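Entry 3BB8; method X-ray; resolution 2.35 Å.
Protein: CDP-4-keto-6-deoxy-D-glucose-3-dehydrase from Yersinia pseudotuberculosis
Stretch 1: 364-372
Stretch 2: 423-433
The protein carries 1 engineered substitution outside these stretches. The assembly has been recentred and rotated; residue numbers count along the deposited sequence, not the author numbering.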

# COMPACT_ATOMS: atom_id res chain seq x y z
N LYS A 364 25.83 -21.25 8.28
CA LYS A 364 25.54 -22.61 7.86
C LYS A 364 25.50 -23.54 9.06
O LYS A 364 24.67 -24.45 9.12
CB LYS A 364 26.60 -23.08 6.87
CG LYS A 364 26.31 -24.44 6.26
CD LYS A 364 27.36 -24.80 5.22
CE LYS A 364 27.37 -23.79 4.06
NZ LYS A 364 26.08 -23.80 3.30
N PHE A 365 26.39 -23.32 10.03
CA PHE A 365 26.45 -24.15 11.23
C PHE A 365 25.20 -23.95 12.08
O PHE A 365 24.53 -24.91 12.47
CB PHE A 365 27.70 -23.82 12.05
CG PHE A 365 27.80 -24.59 13.34
CD1 PHE A 365 28.21 -25.91 13.34
CD2 PHE A 365 27.46 -23.98 14.55
CE1 PHE A 365 28.30 -26.63 14.54
CE2 PHE A 365 27.54 -24.70 15.75
CZ PHE A 365 27.96 -26.02 15.74
N LEU A 366 24.89 -22.68 12.36
CA LEU A 366 23.72 -22.34 13.16
C LEU A 366 22.44 -22.80 12.47
O LEU A 366 21.50 -23.27 13.11
CB LEU A 366 23.68 -20.83 13.39
CG LEU A 366 24.84 -20.33 14.25
CD1 LEU A 366 24.84 -18.81 14.32
CD2 LEU A 366 24.71 -20.92 15.63
N ASP A 367 22.42 -22.68 11.15
CA ASP A 367 21.27 -23.08 10.36
C ASP A 367 20.96 -24.55 10.63
O ASP A 367 19.80 -24.93 10.83
CB ASP A 367 21.56 -22.89 8.87
CG ASP A 367 20.36 -23.20 7.99
OD1 ASP A 367 20.57 -23.62 6.83
OD2 ASP A 367 19.22 -23.01 8.46
N GLU A 368 22.00 -25.38 10.62
CA GLU A 368 21.83 -26.81 10.87
C GLU A 368 21.34 -27.04 12.29
O GLU A 368 20.52 -27.93 12.54
CB GLU A 368 23.15 -27.54 10.63
CG GLU A 368 23.77 -27.22 9.27
CD GLU A 368 25.07 -27.97 9.00
OE1 GLU A 368 25.97 -27.95 9.87
OE2 GLU A 368 25.19 -28.57 7.91
N ALA A 369 21.83 -26.23 13.22
CA ALA A 369 21.46 -26.32 14.62
C ALA A 369 20.07 -25.75 14.92
O ALA A 369 19.64 -25.74 16.08
CB ALA A 369 22.47 -25.55 15.47
N LYS A 370 19.38 -25.27 13.89
CA LYS A 370 18.04 -24.69 14.02
C LYS A 370 18.03 -23.28 14.59
O LYS A 370 17.01 -22.81 15.08
CB LYS A 370 17.17 -25.59 14.90
CG LYS A 370 17.02 -27.03 14.43
CD LYS A 370 16.03 -27.15 13.30
CE LYS A 370 15.68 -28.61 13.06
NZ LYS A 370 14.68 -28.80 11.97
N VAL A 371 19.18 -22.62 14.56
CA VAL A 371 19.29 -21.25 15.06
C VAL A 371 19.25 -20.31 13.87
O VAL A 371 20.23 -20.22 13.11
CB VAL A 371 20.61 -21.04 15.81
CG1 VAL A 371 20.76 -19.56 16.19
CG2 VAL A 371 20.65 -21.92 17.04
N GLY A 372 18.13 -19.62 13.71
CA GLY A 372 17.99 -18.71 12.59
C GLY A 372 18.87 -17.48 12.68
O GLY A 372 19.12 -16.95 13.77
N ASP A 423 19.54 -20.31 25.90
CA ASP A 423 20.60 -21.14 26.45
C ASP A 423 21.07 -22.11 25.37
O ASP A 423 22.27 -22.36 25.23
CB ASP A 423 20.11 -21.90 27.68
CG ASP A 423 20.07 -21.04 28.93
OD1 ASP A 423 19.29 -21.35 29.85
OD2 ASP A 423 20.83 -20.04 28.99
N TYR A 424 20.12 -22.65 24.62
CA TYR A 424 20.46 -23.59 23.56
C TYR A 424 21.32 -22.91 22.50
O TYR A 424 22.29 -23.50 22.02
CB TYR A 424 19.19 -24.14 22.89
CG TYR A 424 19.49 -24.94 21.65
CD1 TYR A 424 20.04 -26.22 21.74
CD2 TYR A 424 19.27 -24.41 20.38
CE1 TYR A 424 20.37 -26.94 20.59
CE2 TYR A 424 19.59 -25.12 19.23
CZ TYR A 424 20.14 -26.39 19.35
OH TYR A 424 20.46 -27.09 18.21
N VAL A 425 20.96 -21.69 22.14
CA VAL A 425 21.71 -20.94 21.15
C VAL A 425 23.14 -20.73 21.65
O VAL A 425 24.10 -20.97 20.91
CB VAL A 425 21.06 -19.56 20.87
CG1 VAL A 425 22.03 -18.64 20.14
CG2 VAL A 425 19.80 -19.75 20.05
N VAL A 426 23.26 -20.30 22.90
CA VAL A 426 24.57 -20.06 23.50
C VAL A 426 25.46 -21.31 23.47
O VAL A 426 26.66 -21.21 23.23
CB VAL A 426 24.43 -19.57 24.97
CG1 VAL A 426 25.76 -19.66 25.69
CG2 VAL A 426 23.95 -18.13 24.99
N SER A 427 24.88 -22.48 23.72
CA SER A 427 25.67 -23.70 23.72
C SER A 427 26.19 -23.98 22.31
O SER A 427 27.27 -24.56 22.14
CB SER A 427 24.83 -24.89 24.23
OG SER A 427 23.93 -25.37 23.24
N LYS A 428 25.42 -23.57 21.31
CA LYS A 428 25.83 -23.78 19.93
C LYS A 428 26.99 -22.86 19.55
O LYS A 428 27.87 -23.24 18.79
CB LYS A 428 24.65 -23.60 18.99
CG LYS A 428 23.72 -24.80 18.97
CD LYS A 428 24.50 -26.04 18.57
CE LYS A 428 23.64 -27.28 18.56
NZ LYS A 428 24.45 -28.48 18.16
N PHE A 429 26.99 -21.64 20.09
CA PHE A 429 28.07 -20.72 19.79
C PHE A 429 29.34 -21.27 20.45
O PHE A 429 30.42 -21.28 19.86
CB PHE A 429 27.77 -19.32 20.34
CG PHE A 429 27.17 -18.39 19.32
CD1 PHE A 429 25.83 -18.49 18.97
CD2 PHE A 429 27.95 -17.41 18.71
CE1 PHE A 429 25.26 -17.62 18.04
CE2 PHE A 429 27.39 -16.53 17.78
CZ PHE A 429 26.05 -16.64 17.44
N GLU A 430 29.19 -21.73 21.69
CA GLU A 430 30.31 -22.30 22.43
C GLU A 430 30.83 -23.55 21.74
O GLU A 430 32.03 -23.74 21.61
CB GLU A 430 29.89 -22.60 23.87
CG GLU A 430 29.81 -21.34 24.72
CD GLU A 430 29.11 -21.55 26.05
OE1 GLU A 430 29.07 -20.60 26.86
OE2 GLU A 430 28.60 -22.66 26.28
N GLU A 431 29.92 -24.40 21.28
CA GLU A 431 30.30 -25.62 20.58
C GLU A 431 31.04 -25.30 19.29
O GLU A 431 31.92 -26.04 18.88
CB GLU A 431 29.07 -26.45 20.23
CG GLU A 431 29.42 -27.72 19.48
CD GLU A 431 28.21 -28.47 18.97
OE1 GLU A 431 27.20 -28.54 19.71
OE2 GLU A 431 28.27 -29.00 17.84
N PHE A 432 30.67 -24.20 18.64
CA PHE A 432 31.27 -23.81 17.37
C PHE A 432 32.72 -23.37 17.51
O PHE A 432 33.58 -23.77 16.72
CB PHE A 432 30.46 -22.67 16.73
CG PHE A 432 30.99 -22.20 15.41
CD1 PHE A 432 30.70 -22.89 14.24
CD2 PHE A 432 31.81 -21.07 15.33
CE1 PHE A 432 31.20 -22.47 13.01
CE2 PHE A 432 32.31 -20.64 14.11
CZ PHE A 432 32.01 -21.34 12.94
N PHE A 433 32.99 -22.54 18.51
CA PHE A 433 34.34 -22.02 18.72
C PHE A 433 35.15 -22.93 19.64
O PHE A 433 36.23 -22.54 20.11
CB PHE A 433 34.26 -20.60 19.29
CG PHE A 433 33.70 -19.58 18.33
CD1 PHE A 433 34.35 -19.31 17.12
CD2 PHE A 433 32.52 -18.91 18.61
CE1 PHE A 433 33.82 -18.39 16.21
CE2 PHE A 433 31.98 -17.98 17.70
CZ PHE A 433 32.63 -17.72 16.50

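The one hydrogen bond between these stretches runs from a tyrosine side chain to the Schellman-capped C-terminal end of a helix. Tyr 424 OH donates to Ala 369 O over 2.7 Å, and the carbonyl oxygen lies at the edge of the tyrosine ring, near its plane, where a phenol hydroxyl can direct its proton. The acceptor lies just past the last helical residue. Lys 370 takes positive phi (77°), and two bonds fold back into the last turn, Val 371 N to Leu 366 O at 2.8 Å and Lys 370 N to Asp 367 O at 3.1 Å, a Schellman motif. Within these stretches no backbone amide claims the Ala 369 carbonyl, and the tyrosine hydroxyl is its donor.

The helices run in roughly opposed directions, with 138° between their N-to-C vectors and a closest axial approach of 10.7 Å. The register follows that sense: Phe 365 CA lies 7.8 Å from Phe 432 CA, Leu 366 CA 7.2 Å from Lys 428 CA, and Val 371 CA 6.6 Å from Val 425 CA. As stretch 1 advances, its partners step back along stretch 2. The contact buries 464 Å², both sides summed.

Phe 365 contributes the largest single area, 99 Å². Its CA-to-CB bond points toward stretch 2, and with chi1 at 177° (t) the ring reaches the second helix, where Phe 432 CD1 sits over one face, 3.4 Å from Phe 365 CD2. The ring planes meet at 52° with centroids 5.1 Å apart, an oblique aromatic pair. Polar atoms lie at the ring's edge instead: Phe 365 CE2 is 3.4 Å from Lys 428 O, and Phe 365 CZ is 3.7 Å from Glu 431 OE2. Such placement suits the slightly positive rim of an aromatic ring.

Besides its carbonyl oxygen, Lys 428 brings aliphatic carbons to the contact, with Lys 428 CE 3.7 Å from Ala 369 CB. Its charge is answered within its own helix, where Lys 428 NZ forms a salt bridge with Glu 431 OE1 at 3.2 Å; the three-residue spacing brings these side chains within reach of each other.

The remaining pairings are apolar. Leu 366 CB points sideways and Phe 429 CB away, yet the ends of both side chains approach the opposing stretch, bringing Leu 366 CD1 to 3.9 Å from Phe 429 CE1. Beyond the helix end, Val 371 points toward stretch 2. Its CG2 lies 3.8 Å from Val 425 CG2 and 4.0 Å from Tyr 424 CE2, so the residue whose amide closes the Schellman motif adds a hydrophobic contact beside the tyrosine's hydrogen bond.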